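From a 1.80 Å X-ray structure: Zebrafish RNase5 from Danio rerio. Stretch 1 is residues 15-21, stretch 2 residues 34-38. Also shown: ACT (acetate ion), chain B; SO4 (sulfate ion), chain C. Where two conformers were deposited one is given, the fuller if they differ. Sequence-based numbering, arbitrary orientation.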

# COMPACT_ATOMS: atom_id res chain seq x y z
N LEU A 15 -6.35 1.46 2.05
CA LEU A 15 -6.17 0.86 3.37
C LEU A 15 -5.97 -0.66 3.27
O LEU A 15 -5.12 -1.24 3.92
N ARG A 16 -6.85 -1.29 2.48
CA ARG A 16 -6.78 -2.71 2.31
C ARG A 16 -5.51 -3.16 1.68
O ARG A 16 -4.89 -4.16 2.10
N GLN A 17 -5.08 -2.46 0.66
CA GLN A 17 -3.89 -2.97 0.00
C GLN A 17 -2.55 -2.49 0.57
O GLN A 17 -1.54 -3.13 0.30
N HIS A 18 -2.57 -1.37 1.31
CA HIS A 18 -1.31 -0.78 1.72
C HIS A 18 -1.09 -0.38 3.17
O HIS A 18 0.01 0.14 3.51
N VAL A 19 -2.05 -0.68 4.03
CA VAL A 19 -1.89 -0.26 5.42
C VAL A 19 -2.02 -1.48 6.33
O VAL A 19 -3.11 -2.14 6.40
N ASP A 20 -0.92 -1.83 7.00
CA ASP A 20 -1.04 -2.94 7.93
C ASP A 20 0.19 -2.89 8.93
O ASP A 20 1.29 -3.33 8.63
N ALA A 21 -0.05 -2.29 10.10
CA ALA A 21 1.04 -2.14 11.10
C ALA A 21 1.63 -3.45 11.54
O ALA A 21 2.77 -3.45 12.03
N ILE A 34 -5.51 -13.29 1.56
CA ILE A 34 -6.74 -12.99 2.34
C ILE A 34 -7.27 -11.56 2.00
O ILE A 34 -8.47 -11.36 2.00
N LYS A 35 -6.38 -10.63 1.60
CA LYS A 35 -6.86 -9.23 1.30
C LYS A 35 -7.25 -9.20 -0.16
O LYS A 35 -7.70 -8.16 -0.73
N LYS A 36 -7.15 -10.35 -0.81
CA LYS A 36 -7.53 -10.41 -2.20
C LYS A 36 -6.86 -9.35 -3.11
O LYS A 36 -7.51 -8.69 -3.97
N ILE A 37 -5.55 -9.24 -2.99
CA ILE A 37 -4.88 -8.20 -3.75
C ILE A 37 -4.38 -8.82 -5.04
O ILE A 37 -3.43 -9.61 -5.00
N THR A 38 -5.03 -8.48 -6.15
CA THR A 38 -4.63 -9.04 -7.48
C THR A 38 -4.19 -7.93 -8.41
O THR A 38 -4.23 -6.79 -8.05

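The two stretches meet where the end of a helix in stretch 1 runs past a segment of stretch 2 that has just left a helix of its own. The contact is modest, 309 Å² summed over both sides, and it combines a small apolar patch with charged side chains that reach across between the stretches.

Leu-15 begins the walk without touching stretch 2. Its side chain (m, t) lies out of reach, and its contribution is made by the backbone: Leu-15 O accepts a hydrogen bond from Val-19 N at 3.1 Å, a helix-like i to i+4 link within the stretch.

Arg-16 does far more. Its CA-to-CB bond points sideways, yet the long side chain, t at chi1 and chi2 and p at chi3, brings the guanidinium back to stretch 2. There Arg-16 NH1 donates a hydrogen bond to Lys-35 O, 2.9 Å away and near the plane of the group. This carbonyl lies where the chain leaves its helix: Lys-36, with positive phi, ends that helix in a Schellman motif. The aliphatic part of the arginine is useful too, since Arg-16 CG packs 4.1 Å from Lys-35 CB. The same guanidinium binds an acetate ion, probably from the crystallisation liquor, through a hydrogen bond from Arg-16 NH2 to ACT O at 2.9 Å and a weak one from Arg-16 NH1 to ACT OXT at 3.4 Å. Arginine suits the site because several donors on one planar cation can serve a carbonyl and an anion together.

Gln-17 (m, t) also points sideways. Its backbone forms part of the apolar contact, with Gln-17 CA 3.9 Å from CD1 of Ile-37. The isoleucine, m and t, is buried, and its extended CG1-CD1 arm carries a methyl to the helix, an apt use of a branched apolar side chain. At the polar end of the glutamine, water 2 links the stretches, donating to Gln-17 OE1 at 2.9 Å and to Thr-38 O at 3.1 Å. The backbone of Thr-38 also reaches the acetate, by a weak hydrogen bond from Thr-38 N to ACT OXT at 3.5 Å.

His-18 (chi1 m) starts away from stretch 2 and makes no contact with it. Its buried ring instead donates from His-18 NE2 to SO4 O4 at 2.8 Å, the sulfate oxygen lying at the ring edge, where an imidazole N-H points.

Val-19 (t) also points away, but its carbonyl helps to hold water 1. Val-19 O and Arg-16 O each lie 2.8 Å from this water, which accepts in turn from Lys-35 NZ at 2.6 Å.

Asp-20 (t) points toward stretch 2, as Lys-35 does toward stretch 1. The lysine, m, t, t, m, extends until Lys-35 NZ stands 3.2 Å from Asp-20 OD1 in a hydrogen-bonded salt bridge. A long, flexible cation suits this position, spanning the gap to meet both a short carboxylate and a water. Ala-21, beyond it, is out of reach.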

# COMPACT_ATOMS: atom_id res chain seq x y z
CB LEU A 15 -7.40 1.06 4.30
CG LEU A 15 -7.70 2.54 4.62
CD1 LEU A 15 -8.91 2.51 5.61
CD2 LEU A 15 -6.53 3.30 5.16
CB ARG A 16 -7.99 -3.20 1.44
CG ARG A 16 -7.83 -4.70 1.00
CD ARG A 16 -9.10 -5.34 0.36
NE ARG A 16 -9.50 -4.61 -0.86
CZ ARG A 16 -8.98 -4.82 -2.07
NH1 ARG A 16 -8.02 -5.78 -2.30
NH2 ARG A 16 -9.33 -3.98 -3.03
CB GLN A 17 -3.90 -2.48 -1.45
CG GLN A 17 -5.11 -2.96 -2.25
CD GLN A 17 -4.96 -2.54 -3.70
OE1 GLN A 17 -5.05 -3.36 -4.61
NE2 GLN A 17 -4.70 -1.28 -3.93
CB HIS A 18 -1.04 0.49 0.84
CG HIS A 18 -0.96 0.16 -0.62
ND1 HIS A 18 0.03 -0.63 -1.14
CD2 HIS A 18 -1.80 0.45 -1.66
CE1 HIS A 18 -0.17 -0.82 -2.44
NE2 HIS A 18 -1.27 -0.18 -2.79
CB VAL A 19 -2.99 0.77 5.82
CG1 VAL A 19 -2.82 1.25 7.26
CG2 VAL A 19 -2.91 2.09 4.90
CB ASP A 20 -1.00 -4.31 7.19
CG ASP A 20 -1.27 -5.44 8.16
OD1 ASP A 20 -1.62 -6.54 7.69
OD2 ASP A 20 -1.17 -5.18 9.40
CB ALA A 21 0.49 -1.41 12.42
CB ILE A 34 -6.46 -13.12 3.88
CG1 ILE A 34 -7.82 -13.18 4.63
CG2 ILE A 34 -5.63 -11.93 4.46
CD1 ILE A 34 -7.54 -13.28 6.23
CB LYS A 35 -5.73 -8.19 1.60
CG LYS A 35 -5.31 -8.08 3.17
CD LYS A 35 -3.93 -7.37 3.25
CE LYS A 35 -3.30 -7.47 4.70
NZ LYS A 35 -4.04 -6.56 5.60
CB LYS A 36 -9.06 -10.28 -2.32
CG LYS A 36 -9.79 -11.39 -1.55
CD LYS A 36 -11.31 -11.45 -2.06
CE LYS A 36 -11.96 -12.82 -1.86
NZ LYS A 36 -11.75 -13.32 -0.48
CB ILE A 37 -3.70 -7.68 -2.98
CG1 ILE A 37 -4.29 -7.10 -1.67
CG2 ILE A 37 -2.89 -6.55 -3.79
CD1 ILE A 37 -3.18 -6.76 -0.68
CB THR A 38 -5.83 -9.76 -8.13
OG1 THR A 38 -6.89 -8.84 -8.29
CG2 THR A 38 -6.33 -10.86 -7.28
C ACT B . -7.83 -5.72 -6.01
O ACT B . -8.91 -5.21 -5.66
OXT ACT B . -6.73 -5.53 -5.45
CH3 ACT B . -7.86 -6.66 -7.21
S SO4 C . -1.87 1.16 -5.96
O1 SO4 C . -0.32 1.15 -6.36
O2 SO4 C . -2.25 2.25 -4.91
O3 SO4 C . -2.69 1.37 -7.23
O4 SO4 C . -2.14 -0.31 -5.44
O HOH W 1 -3.83 -4.16 4.64
O HOH W 2 -3.76 -3.83 -7.16